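Local coordinates for putative cytosine/guanine deaminase (Unidentified, PDB 2PAJ), which catalyses the zinc-dependent hydrolytic deamination of 2-amino-4-hydroxypteridines such as isoxanthopterin to the corresponding 2,4-dihydroxypteridines, releasing ammonium, at residues T12-A17 / I39-D44; I20-R25 / S32-P37; I68-V73 / G404-G409; A411-V416 / L446-K451. All coordinates share one frame; numbering follows the deposited sequence.

Interaction 1. Residues T12-A17 / I39-D44; sequences TLIRNA and IRIVGD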
loop_
_atom_site.group_PDB
_atom_site.type_symbol
_atom_site.label_atom_id
_atom_site.label_comp_id
_atom_site.label_asym_id
_atom_site.label_seq_id
_atom_site.Cartn_x
_atom_site.Cartn_y
_atom_site.Cartn_z
ATOM N N THR A 12 -22.609 -10.481 -9.580
ATOM C CA THR A 12 -23.103 -9.280 -8.950
ATOM C C THR A 12 -23.185 -8.127 -9.928
ATOM O O THR A 12 -22.370 -8.012 -10.837
ATOM C CB THR A 12 -22.211 -8.900 -7.773
ATOM O OG1 THR A 12 -22.256 -9.954 -6.803
ATOM C CG2 THR A 12 -22.674 -7.596 -7.152
ATOM N N LEU A 13 -24.182 -7.274 -9.741
ATOM C CA LEU A 13 -24.348 -6.140 -10.621
ATOM C C LEU A 13 -24.438 -4.841 -9.841
ATOM O O LEU A 13 -25.366 -4.619 -9.072
ATOM C CB LEU A 13 -25.600 -6.318 -11.483
ATOM C CG LEU A 13 -25.818 -5.366 -12.662
ATOM C CD1 LEU A 13 -24.856 -5.709 -13.776
ATOM C CD2 LEU A 13 -27.250 -5.476 -13.160
ATOM N N ILE A 14 -23.436 -3.998 -10.029
ATOM C CA ILE A 14 -23.410 -2.691 -9.399
ATOM C C ILE A 14 -24.132 -1.841 -10.442
ATOM O O ILE A 14 -23.705 -1.769 -11.598
ATOM C CB ILE A 14 -21.955 -2.211 -9.205
ATOM C CG1 ILE A 14 -21.188 -3.223 -8.344
ATOM C CG2 ILE A 14 -21.929 -0.843 -8.549
ATOM C CD1 ILE A 14 -19.716 -2.907 -8.202
ATOM N N ARG A 15 -25.242 -1.230 -10.049
ATOM C CA ARG A 15 -26.015 -0.453 -11.003
ATOM C C ARG A 15 -26.136 1.034 -10.738
ATOM O O ARG A 15 -26.096 1.495 -9.593
ATOM C CB ARG A 15 -27.445 -0.989 -11.108
ATOM C CG ARG A 15 -27.614 -2.483 -11.008
ATOM C CD ARG A 15 -29.094 -2.811 -11.139
ATOM N NE ARG A 15 -29.621 -2.395 -12.444
ATOM C CZ ARG A 15 -30.915 -2.240 -12.725
ATOM N NH1 ARG A 15 -31.838 -2.460 -11.789
ATOM N NH2 ARG A 15 -31.287 -1.877 -13.948
ATOM N N ASN A 16 -26.297 1.762 -11.840
ATOM C CA ASN A 16 -26.534 3.196 -11.834
ATOM C C ASN A 16 -25.519 4.077 -11.123
ATOM O O ASN A 16 -25.882 4.899 -10.287
ATOM C CB ASN A 16 -27.931 3.423 -11.257
ATOM C CG ASN A 16 -28.486 4.765 -11.603
ATOM O OD1 ASN A 16 -28.481 5.166 -12.764
ATOM N ND2 ASN A 16 -28.987 5.473 -10.599
ATOM N N ALA A 17 -24.246 3.921 -11.465
ATOM C CA ALA A 17 -23.195 4.720 -10.837
ATOM C C ALA A 17 -23.195 6.142 -11.410
ATOM O O ALA A 17 -23.426 6.341 -12.608
ATOM C CB ALA A 17 -21.845 4.070 -11.060
ATOM N N ILE A 39 -21.861 -2.202 -13.698
ATOM C CA ILE A 39 -20.709 -3.102 -13.706
ATOM C C ILE A 39 -21.071 -4.501 -13.218
ATOM O O ILE A 39 -21.588 -4.669 -12.113
ATOM C CB ILE A 39 -19.574 -2.579 -12.819
ATOM C CG1 ILE A 39 -19.158 -1.176 -13.274
ATOM C CG2 ILE A 39 -18.382 -3.537 -12.886
ATOM C CD1 ILE A 39 -18.119 -0.533 -12.395
ATOM N N ARG A 40 -20.795 -5.500 -14.054
ATOM C CA ARG A 40 -21.076 -6.892 -13.710
ATOM C C ARG A 40 -19.809 -7.613 -13.253
ATOM O O ARG A 40 -18.753 -7.498 -13.864
ATOM C CB ARG A 40 -21.696 -7.634 -14.903
ATOM C CG ARG A 40 -21.885 -9.127 -14.672
ATOM C CD ARG A 40 -22.871 -9.781 -15.642
ATOM N NE ARG A 40 -24.247 -9.700 -15.153
ATOM C CZ ARG A 40 -25.119 -8.771 -15.531
ATOM N NH1 ARG A 40 -24.750 -7.851 -16.411
ATOM N NH2 ARG A 40 -26.352 -8.760 -15.031
ATOM N N ILE A 41 -19.925 -8.356 -12.163
ATOM C CA ILE A 41 -18.799 -9.094 -11.623
ATOM C C ILE A 41 -19.140 -10.578 -11.532
ATOM O O ILE A 41 -20.174 -10.954 -10.968
ATOM C CB ILE A 41 -18.443 -8.601 -10.194
ATOM C CG1 ILE A 41 -18.005 -7.136 -10.235
ATOM C CG2 ILE A 41 -17.361 -9.496 -9.578
ATOM C CD1 ILE A 41 -17.866 -6.500 -8.855
ATOM N N VAL A 42 -18.283 -11.416 -12.105
ATOM C CA VAL A 42 -18.485 -12.859 -12.015
ATOM C C VAL A 42 -17.246 -13.443 -11.349
ATOM O O VAL A 42 -16.154 -13.447 -11.918
ATOM C CB VAL A 42 -18.721 -13.522 -13.399
ATOM C CG1 VAL A 42 -17.587 -13.168 -14.358
ATOM C CG2 VAL A 42 -18.840 -15.033 -13.220
ATOM N N GLY A 43 -17.425 -13.912 -10.123
ATOM C CA GLY A 43 -16.303 -14.460 -9.397
ATOM C C GLY A 43 -15.425 -13.336 -8.893
ATOM O O GLY A 43 -15.875 -12.446 -8.165
ATOM N N ASP A 44 -14.164 -13.369 -9.302
ATOM C CA ASP A 44 -13.195 -12.373 -8.883
ATOM C C ASP A 44 -12.863 -11.435 -10.036
ATOM O O ASP A 44 -11.907 -10.669 -9.960
ATOM C CB ASP A 44 -11.903 -13.065 -8.436
ATOM C CG ASP A 44 -11.040 -13.512 -9.627
ATOM O OD1 ASP A 44 -9.830 -13.177 -9.649
ATOM O OD2 ASP A 44 -11.574 -14.187 -10.543
#
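Thr-12 and Ile-41 face each other as a hydrogen-bonded pair of antiparallel strands, and two residues further along Ile-14 and Ile-39 repeat the arrangement. Four backbone bonds result. Thr-12 N gives to Ile-41 O at 2.8 Å and Ile-41 N returns the bond to Thr-12 O; Ile-14 N reaches Ile-39 O at 2.9 Å, and Ile-39 N reaches Ile-14 O. The axes of strands 12-15 and 39-42 run 163° apart. Arg-40 CA, in the non-hydrogen-bonded pair with Leu-13 between these two, also makes a CA-H...O contact with Thr-12 O at 3.3 Å.

Ile-14, Ile-39 and Ile-41 project from the same face of the sheet and meet there through apolar contacts. Ile-14 CB lies 4.3 Å from Ile-39 CB, while the CD1 atoms of Ile-14 and Ile-41 meet at 4.1 Å.

The other face carries a contact of mixed character. Leu-13 CD1 sits over one face of the Arg-40 guanidinium, offset toward its rim, 3.4 Å from Arg-40 NH1. A bend at chi3 (-88°) turns NE out of line with the arginine chain, and the charge itself is met by Glu-58 in a salt bridge from NE.

Strand 45-49 flanks 39-42 and strand 59-62 flanks 11-15, completing a four-stranded sheet, whose Ile-14 and Ile-39 also touch Ile-68 of strand 67-73.

Interaction 2. Residues I20-R25 / S32-P37; sequences IMTGGR and SRVPGP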
loop_
_atom_site.group_PDB
_atom_site.type_symbol
_atom_site.label_atom_id
_atom_site.label_comp_id
_atom_site.label_asym_id
_atom_site.label_seq_id
_atom_site.Cartn_x
_atom_site.Cartn_y
_atom_site.Cartn_z
ATOM N N ILE A 20 -17.559 6.705 -12.946
ATOM C CA ILE A 20 -16.652 5.561 -12.923
ATOM C C ILE A 20 -15.229 5.912 -13.362
ATOM O O ILE A 20 -14.966 6.086 -14.549
ATOM C CB ILE A 20 -17.144 4.430 -13.857
ATOM C CG1 ILE A 20 -18.591 4.048 -13.530
ATOM C CG2 ILE A 20 -16.254 3.213 -13.691
ATOM C CD1 ILE A 20 -19.193 2.998 -14.461
ATOM N N MET A 21 -14.310 6.014 -12.410
ATOM C CA MET A 21 -12.917 6.301 -12.750
ATOM C C MET A 21 -12.187 4.960 -12.958
ATOM O O MET A 21 -12.255 4.065 -12.123
ATOM C CB MET A 21 -12.256 7.126 -11.644
ATOM C CG MET A 21 -12.962 8.454 -11.326
ATOM S SD MET A 21 -13.400 9.508 -12.741
ATOM C CE MET A 21 -11.844 10.216 -13.167
ATOM N N THR A 22 -11.498 4.834 -14.085
ATOM C CA THR A 22 -10.810 3.605 -14.448
ATOM C C THR A 22 -9.425 3.384 -13.884
ATOM O O THR A 22 -8.945 2.251 -13.836
ATOM C CB THR A 22 -10.659 3.499 -15.955
ATOM O OG1 THR A 22 -11.863 3.941 -16.584
ATOM C CG2 THR A 22 -10.399 2.040 -16.353
ATOM N N GLY A 23 -8.776 4.455 -13.464
ATOM C CA GLY A 23 -7.431 4.315 -12.961
ATOM C C GLY A 23 -6.518 4.123 -14.157
ATOM O O GLY A 23 -5.464 3.507 -14.053
ATOM N N GLY A 24 -6.945 4.653 -15.301
ATOM C CA GLY A 24 -6.170 4.550 -16.516
ATOM C C GLY A 24 -5.308 5.778 -16.714
ATOM O O GLY A 24 -5.561 6.819 -16.121
ATOM N N ARG A 25 -4.293 5.660 -17.559
ATOM C CA ARG A 25 -3.384 6.763 -17.830
ATOM C C ARG A 25 -4.068 7.919 -18.551
ATOM O O ARG A 25 -3.409 8.869 -18.977
ATOM C CB ARG A 25 -2.188 6.264 -18.655
ATOM C CG ARG A 25 -1.577 4.979 -18.110
ATOM C CD ARG A 25 -0.143 4.730 -18.598
ATOM N NE ARG A 25 0.443 3.518 -18.002
ATOM C CZ ARG A 25 1.733 3.177 -18.082
ATOM N NH1 ARG A 25 2.605 3.947 -18.733
ATOM N NH2 ARG A 25 2.161 2.056 -17.508
ATOM N N SER A 32 -9.202 7.300 -18.502
ATOM C CA SER A 32 -9.171 7.437 -17.047
ATOM C C SER A 32 -10.557 7.434 -16.432
ATOM O O SER A 32 -10.730 7.152 -15.248
ATOM C CB SER A 32 -8.437 8.723 -16.642
ATOM O OG SER A 32 -9.200 9.882 -16.932
ATOM N N ARG A 33 -11.543 7.778 -17.243
ATOM C CA ARG A 33 -12.920 7.806 -16.793
ATOM C C ARG A 33 -13.719 7.150 -17.896
ATOM O O ARG A 33 -13.520 7.434 -19.079
ATOM C CB ARG A 33 -13.393 9.241 -16.609
ATOM C CG ARG A 33 -14.771 9.363 -16.010
ATOM C CD ARG A 33 -15.274 10.777 -16.158
ATOM N NE ARG A 33 -16.467 11.037 -15.364
ATOM C CZ ARG A 33 -16.554 12.001 -14.459
ATOM N NH1 ARG A 33 -15.515 12.802 -14.227
ATOM N NH2 ARG A 33 -17.683 12.166 -13.789
ATOM N N VAL A 34 -14.615 6.254 -17.528
ATOM C CA VAL A 34 -15.408 5.607 -18.544
ATOM C C VAL A 34 -16.860 5.976 -18.377
ATOM O O VAL A 34 -17.559 5.459 -17.510
ATOM C CB VAL A 34 -15.269 4.079 -18.492
ATOM C CG1 VAL A 34 -15.652 3.567 -17.128
ATOM C CG2 VAL A 34 -16.151 3.445 -19.540
ATOM N N PRO A 35 -17.325 6.947 -19.162
ATOM C CA PRO A 35 -18.747 7.220 -18.939
ATOM C C PRO A 35 -19.494 5.945 -19.354
ATOM O O PRO A 35 -19.530 5.584 -20.538
ATOM C CB PRO A 35 -19.009 8.438 -19.844
ATOM C CG PRO A 35 -17.683 9.206 -19.715
ATOM C CD PRO A 35 -16.658 8.075 -19.851
ATOM N N GLY A 36 -20.017 5.254 -18.344
ATOM C CA GLY A 36 -20.748 4.007 -18.524
ATOM C C GLY A 36 -21.514 3.938 -17.232
ATOM O O GLY A 36 -21.152 4.695 -16.331
ATOM N N PRO A 37 -22.559 3.104 -17.077
ATOM C CA PRO A 37 -23.192 3.180 -15.752
ATOM C C PRO A 37 -23.159 1.965 -14.818
ATOM O O PRO A 37 -23.014 2.133 -13.610
ATOM C CB PRO A 37 -24.616 3.598 -16.087
ATOM C CG PRO A 37 -24.883 2.779 -17.300
ATOM C CD PRO A 37 -23.564 2.797 -18.107
HETATM O O HOH W 1 -9.137 7.387 -13.081
#
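Met-21 folds its side chain against Arg-33, the residue bridged to it across the two loop segments. From the backbone, Met-21 CB starts away from 32-37 yet passes 3.9 Å from Ser-32 O. Its chain then bends at chi2 (-48°), which brings SD round to the aliphatic part of the arginine: Arg-33 CG is 3.5 Å from SD, with Arg-33 CB a little further off. A second bend, at chi3 (-77°), places the terminal CE by Arg-33 CB and Ser-32 O, each at 3.9 Å. The sulfur also lies over one face of the guanidinium, while the extended Arg-33 carries NH1 on to a salt bridge with Asp-429.

These segments are the two limbs of the long loop between strands 19-20 and 39-42, in the small beta-rich region beside the TIM barrel of this amidohydrolase. The limbs run roughly antiparallel but form a single bridge instead of a ladder. Val-34 N donates to Ile-20 O at 3.0 Å.

Beside that bond, Ile-20 CG2 rests 3.5 Å from Val-34 CG1, while Ile-20 CD1 extends to the carbonyl of Gly-36. At the other end of the bridge Ser-32 O accepts twice: Thr-22 N approaches it from above the carbonyl plane at 2.7 Å, and a water donates to it while accepting from Gly-23 N.

Interaction 3. Residues I68-V73 / G404-G409; sequences IYPAWV and GKVAVG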
loop_
_atom_site.group_PDB
_atom_site.type_symbol
_atom_site.label_atom_id
_atom_site.label_comp_id
_atom_site.label_asym_id
_atom_site.label_seq_id
_atom_site.Cartn_x
_atom_site.Cartn_y
_atom_site.Cartn_z
ATOM N N ILE A 68 -17.677 5.448 -8.405
ATOM C CA ILE A 68 -16.883 4.232 -8.386
ATOM C C ILE A 68 -15.440 4.554 -8.758
ATOM O O ILE A 68 -15.180 5.339 -9.667
ATOM C CB ILE A 68 -17.481 3.168 -9.354
ATOM C CG1 ILE A 68 -18.834 2.696 -8.815
ATOM C CG2 ILE A 68 -16.544 1.983 -9.490
ATOM C CD1 ILE A 68 -19.528 1.692 -9.680
ATOM N N TYR A 69 -14.520 3.948 -8.015
ATOM C CA TYR A 69 -13.075 4.110 -8.172
ATOM C C TYR A 69 -12.492 2.704 -8.041
ATOM O O TYR A 69 -13.154 1.791 -7.535
ATOM C CB TYR A 69 -12.505 4.899 -6.982
ATOM C CG TYR A 69 -12.391 6.418 -7.054
ATOM C CD1 TYR A 69 -13.416 7.209 -7.588
ATOM C CD2 TYR A 69 -11.273 7.065 -6.502
ATOM C CE1 TYR A 69 -13.333 8.599 -7.570
ATOM C CE2 TYR A 69 -11.181 8.448 -6.476
ATOM C CZ TYR A 69 -12.214 9.210 -7.009
ATOM O OH TYR A 69 -12.137 10.581 -6.953
ATOM N N PRO A 70 -11.264 2.491 -8.527
ATOM C CA PRO A 70 -10.738 1.141 -8.341
ATOM C C PRO A 70 -10.187 1.222 -6.908
ATOM O O PRO A 70 -9.759 2.296 -6.482
ATOM C CB PRO A 70 -9.655 1.039 -9.412
ATOM C CG PRO A 70 -9.222 2.423 -9.603
ATOM C CD PRO A 70 -10.510 3.202 -9.568
ATOM N N ALA A 71 -10.243 0.138 -6.140
ATOM C CA ALA A 71 -9.739 0.167 -4.764
ATOM C C ALA A 71 -8.276 0.643 -4.733
ATOM O O ALA A 71 -7.528 0.424 -5.681
ATOM C CB ALA A 71 -9.875 -1.216 -4.131
ATOM N N TRP A 72 -7.864 1.301 -3.655
ATOM C CA TRP A 72 -6.495 1.798 -3.577
ATOM C C TRP A 72 -5.457 0.697 -3.393
ATOM O O TRP A 72 -5.737 -0.382 -2.878
ATOM C CB TRP A 72 -6.322 2.784 -2.413
ATOM C CG TRP A 72 -7.231 3.962 -2.422
ATOM C CD1 TRP A 72 -8.266 4.212 -1.563
ATOM C CD2 TRP A 72 -7.237 5.022 -3.379
ATOM N NE1 TRP A 72 -8.922 5.355 -1.936
ATOM C CE2 TRP A 72 -8.312 5.877 -3.050
ATOM C CE3 TRP A 72 -6.442 5.334 -4.494
ATOM C CZ2 TRP A 72 -8.615 7.028 -3.791
ATOM C CZ3 TRP A 72 -6.737 6.469 -5.229
ATOM C CH2 TRP A 72 -7.821 7.305 -4.874
ATOM N N VAL A 73 -4.244 1.005 -3.823
ATOM C CA VAL A 73 -3.107 0.114 -3.704
ATOM C C VAL A 73 -2.034 0.895 -2.941
ATOM O O VAL A 73 -1.459 1.851 -3.457
ATOM C CB VAL A 73 -2.559 -0.288 -5.089
ATOM C CG1 VAL A 73 -1.433 -1.295 -4.934
ATOM C CG2 VAL A 73 -3.668 -0.863 -5.931
ATOM N N GLY A 404 -5.755 -3.080 -10.006
ATOM C CA GLY A 404 -5.613 -1.635 -10.123
ATOM C C GLY A 404 -6.357 -0.903 -11.235
ATOM O O GLY A 404 -6.127 0.281 -11.464
ATOM N N LYS A 405 -7.258 -1.589 -11.924
ATOM C CA LYS A 405 -7.995 -0.973 -13.020
ATOM C C LYS A 405 -9.435 -1.446 -13.089
ATOM O O LYS A 405 -9.706 -2.642 -13.017
ATOM C CB LYS A 405 -7.323 -1.301 -14.340
ATOM C CG LYS A 405 -6.644 -0.144 -15.029
ATOM C CD LYS A 405 -6.145 -0.631 -16.370
ATOM C CE LYS A 405 -5.668 0.482 -17.273
ATOM N NZ LYS A 405 -5.467 -0.082 -18.654
ATOM N N VAL A 406 -10.370 -0.510 -13.217
ATOM C CA VAL A 406 -11.764 -0.910 -13.332
ATOM C C VAL A 406 -11.982 -1.097 -14.841
ATOM O O VAL A 406 -12.460 -0.199 -15.538
ATOM C CB VAL A 406 -12.743 0.151 -12.772
ATOM C CG1 VAL A 406 -14.155 -0.424 -12.716
ATOM C CG2 VAL A 406 -12.304 0.573 -11.396
ATOM N N ALA A 407 -11.584 -2.265 -15.338
ATOM C CA ALA A 407 -11.718 -2.600 -16.746
ATOM C C ALA A 407 -12.065 -4.073 -16.830
ATOM O O ALA A 407 -11.667 -4.852 -15.977
ATOM C CB ALA A 407 -10.412 -2.309 -17.479
ATOM N N VAL A 408 -12.830 -4.447 -17.845
ATOM C CA VAL A 408 -13.232 -5.836 -18.006
ATOM C C VAL A 408 -11.994 -6.743 -18.158
ATOM O O VAL A 408 -11.084 -6.451 -18.925
ATOM C CB VAL A 408 -14.215 -5.976 -19.217
ATOM C CG1 VAL A 408 -13.560 -5.498 -20.494
ATOM C CG2 VAL A 408 -14.672 -7.400 -19.353
ATOM N N GLY A 409 -11.964 -7.824 -17.387
ATOM C CA GLY A 409 -10.844 -8.750 -17.435
ATOM C C GLY A 409 -9.951 -8.668 -16.207
ATOM O O GLY A 409 -9.227 -9.609 -15.880
#
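Pro-70 offers one face of its pyrrolidine ring to Val-406, whose CG2 methyl sits over it. Pro-70 CB is 3.3 Å from that methyl, and Pro-70 CD and CG follow at 3.7 and 4.0 Å from it, which places CG2 above the ring and not at a single corner. Next door, the Tyr-69 ring has Trp-72 CH2 at its edge and in its plane, and it pairs edge-to-face with Tyr-417; Tyr-69 OH is held by the backbone carbonyl of Ala-431. The Tyr-69 side chain sets out away from 404-409, and its backbone C, 4.0 Å from Val-406 CG2, is what meets the loop.

The valine methyl does this work because of its torsion: chi1 of -171° puts CG1 anti to the backbone N, and CG2 then lies beside that N. The side chains of Pro-70 and Val-406 meet at about a right angle. No hydrogen bond joins the two segments. Val-406 is the centre of an inverse gamma turn, spanned by a weak bond from Ala-407 N to Lys-405 O. Gly-404 O approaches Pro-70 CB at 4.2 Å, whereas the Lys-405 ammonium is engaged by Asp-30.

Strand 67-73 of the TIM barrel, leading into zinc ligands His-76 and His-78, pairs in parallel with strands 19-20 and 131-136 and antiparallel with 414-418; helix 383-398 touches Pro-70 through Thr-391, and the loop from this helix to strand 414-418 supplies Val-406.

Interaction 4. Residues A411-V416 / L446-K451; sequences AADIAV and LFSAGK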
loop_
_atom_site.group_PDB
_atom_site.type_symbol
_atom_site.label_atom_id
_atom_site.label_comp_id
_atom_site.label_asym_id
_atom_site.label_seq_id
_atom_site.Cartn_x
_atom_site.Cartn_y
_atom_site.Cartn_z
ATOM N N ALA A 411 -9.068 -7.946 -12.000
ATOM C CA ALA A 411 -9.578 -8.421 -10.722
ATOM C C ALA A 411 -10.623 -7.436 -10.216
ATOM O O ALA A 411 -10.510 -6.231 -10.433
ATOM C CB ALA A 411 -8.435 -8.554 -9.713
ATOM N N ALA A 412 -11.635 -7.955 -9.530
ATOM C CA ALA A 412 -12.715 -7.125 -9.002
ATOM C C ALA A 412 -12.412 -6.454 -7.668
ATOM O O ALA A 412 -12.950 -6.853 -6.632
ATOM C CB ALA A 412 -13.988 -7.947 -8.879
ATOM N N ASP A 413 -11.549 -5.441 -7.702
ATOM C CA ASP A 413 -11.203 -4.673 -6.506
ATOM C C ASP A 413 -11.772 -3.295 -6.776
ATOM O O ASP A 413 -11.145 -2.466 -7.444
ATOM C CB ASP A 413 -9.693 -4.603 -6.328
ATOM C CG ASP A 413 -9.060 -5.970 -6.299
ATOM O OD1 ASP A 413 -9.538 -6.836 -5.527
ATOM O OD2 ASP A 413 -8.086 -6.182 -7.048
ATOM N N ILE A 414 -12.972 -3.069 -6.255
ATOM C CA ILE A 414 -13.682 -1.829 -6.489
ATOM C C ILE A 414 -14.168 -1.136 -5.233
ATOM O O ILE A 414 -14.553 -1.775 -4.259
ATOM C CB ILE A 414 -14.909 -2.080 -7.400
ATOM C CG1 ILE A 414 -14.467 -2.839 -8.645
ATOM C CG2 ILE A 414 -15.562 -0.757 -7.806
ATOM C CD1 ILE A 414 -15.611 -3.297 -9.518
ATOM N N ALA A 415 -14.150 0.191 -5.277
ATOM C CA ALA A 415 -14.632 1.008 -4.181
ATOM C C ALA A 415 -15.832 1.823 -4.675
ATOM O O ALA A 415 -15.769 2.487 -5.708
ATOM C CB ALA A 415 -13.535 1.924 -3.692
ATOM N N VAL A 416 -16.934 1.739 -3.944
ATOM C CA VAL A 416 -18.138 2.473 -4.280
ATOM C C VAL A 416 -18.371 3.435 -3.132
ATOM O O VAL A 416 -18.699 3.013 -2.021
ATOM C CB VAL A 416 -19.327 1.521 -4.420
ATOM C CG1 VAL A 416 -20.605 2.301 -4.703
ATOM C CG2 VAL A 416 -19.041 0.543 -5.532
ATOM N N LEU A 446 -16.955 -1.986 -0.802
ATOM C CA LEU A 446 -15.553 -2.218 -1.138
ATOM C C LEU A 446 -15.500 -3.678 -1.583
ATOM O O LEU A 446 -16.031 -4.555 -0.897
ATOM C CB LEU A 446 -14.641 -2.032 0.081
ATOM C CG LEU A 446 -13.142 -1.713 -0.117
ATOM C CD1 LEU A 446 -12.313 -2.590 0.796
ATOM C CD2 LEU A 446 -12.721 -1.893 -1.564
ATOM N N PHE A 447 -14.873 -3.924 -2.733
ATOM C CA PHE A 447 -14.731 -5.266 -3.278
ATOM C C PHE A 447 -13.281 -5.662 -3.424
ATOM O O PHE A 447 -12.480 -4.915 -3.979
ATOM C CB PHE A 447 -15.390 -5.376 -4.645
ATOM C CG PHE A 447 -16.875 -5.385 -4.589
ATOM C CD1 PHE A 447 -17.603 -4.233 -4.839
ATOM C CD2 PHE A 447 -17.545 -6.546 -4.251
ATOM C CE1 PHE A 447 -18.986 -4.235 -4.750
ATOM C CE2 PHE A 447 -18.921 -6.572 -4.154
ATOM C CZ PHE A 447 -19.653 -5.406 -4.407
ATOM N N SER A 448 -12.955 -6.845 -2.910
ATOM C CA SER A 448 -11.611 -7.372 -3.010
ATOM C C SER A 448 -11.739 -8.768 -3.595
ATOM O O SER A 448 -12.336 -9.673 -2.993
ATOM C CB SER A 448 -10.931 -7.437 -1.641
ATOM O OG SER A 448 -9.569 -7.812 -1.780
ATOM N N ALA A 449 -11.187 -8.933 -4.792
ATOM C CA ALA A 449 -11.252 -10.213 -5.466
ATOM C C ALA A 449 -12.718 -10.639 -5.604
ATOM O O ALA A 449 -13.053 -11.814 -5.422
ATOM C CB ALA A 449 -10.459 -11.253 -4.680
ATOM N N GLY A 450 -13.583 -9.668 -5.911
ATOM C CA GLY A 450 -14.996 -9.943 -6.104
ATOM C C GLY A 450 -15.819 -10.196 -4.857
ATOM O O GLY A 450 -16.978 -10.607 -4.942
ATOM N N LYS A 451 -15.233 -9.972 -3.691
ATOM C CA LYS A 451 -15.975 -10.183 -2.463
ATOM C C LYS A 451 -16.181 -8.860 -1.758
ATOM O O LYS A 451 -15.314 -7.987 -1.786
ATOM C CB LYS A 451 -15.244 -11.186 -1.572
ATOM C CG LYS A 451 -15.269 -12.570 -2.202
ATOM C CD LYS A 451 -14.626 -13.667 -1.371
ATOM C CE LYS A 451 -14.766 -14.979 -2.139
ATOM N NZ LYS A 451 -14.233 -16.168 -1.421
#
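Ile-414 O accepts from Phe-447 N at 2.7 Å, and Leu-446 CA adds a CA-H...O contact at 3.3 Å to the same oxygen. That carbonyl also lies at the edge of the Phe-447 ring, near its plane, with Phe-447 CD1 4.0 Å from it. Leu-446 CD2 approaches Ile-414 O and also reaches Ala-415 CB at 4.4 Å, in a non-hydrogen-bonded pair of antiparallel strands.

Strand 446-448 belongs to a beta hairpin that returns as strand 451-455 through a type I' turn from Ser-448 to Lys-451, and strand 414-418 runs along the hairpin's first arm. The positive phi values of Ala-449 (56°) and Gly-450 (75°) are those such a turn requires.

The turn is itself held by the segment opposite. Ala-449 N donates to Asp-413 OD1 at 2.8 Å, meeting it nearly along its C-O axis; chi1 of -55° sets the carboxylate carbon CG beside the backbone N. Its other oxygen, OD2, forms a salt bridge with Arg-163, which probably favours the charged form. Gly-450 N bonds to Ala-412 O at 3.0 Å, while Ala-412 CB lies 3.6 Å from Gly-450 CA.

From the N terminus, the chain leaves strand 11-15, passes through both limbs of interaction 2 and returns as strand 39-42 to close interaction 1, so the second contact is enclosed by the first. Interaction 3 then spans 330 residues, the bulk of the barrel, and interaction 4 closes a shorter loop after it; no two contacts cross. Spatially they form one neighbourhood. Met-21 N bonds to Ile-68 O and Thr-22 O to Val-406 N, joining interactions 2 and 3. Backbone bonds link Tyr-69 with Ala-415 and Ala-71 with Asp-413, while Asp-44 O receives Ala-412 N. The N-terminal strands, first barrel strand and C-terminal hairpin are thereby tied together.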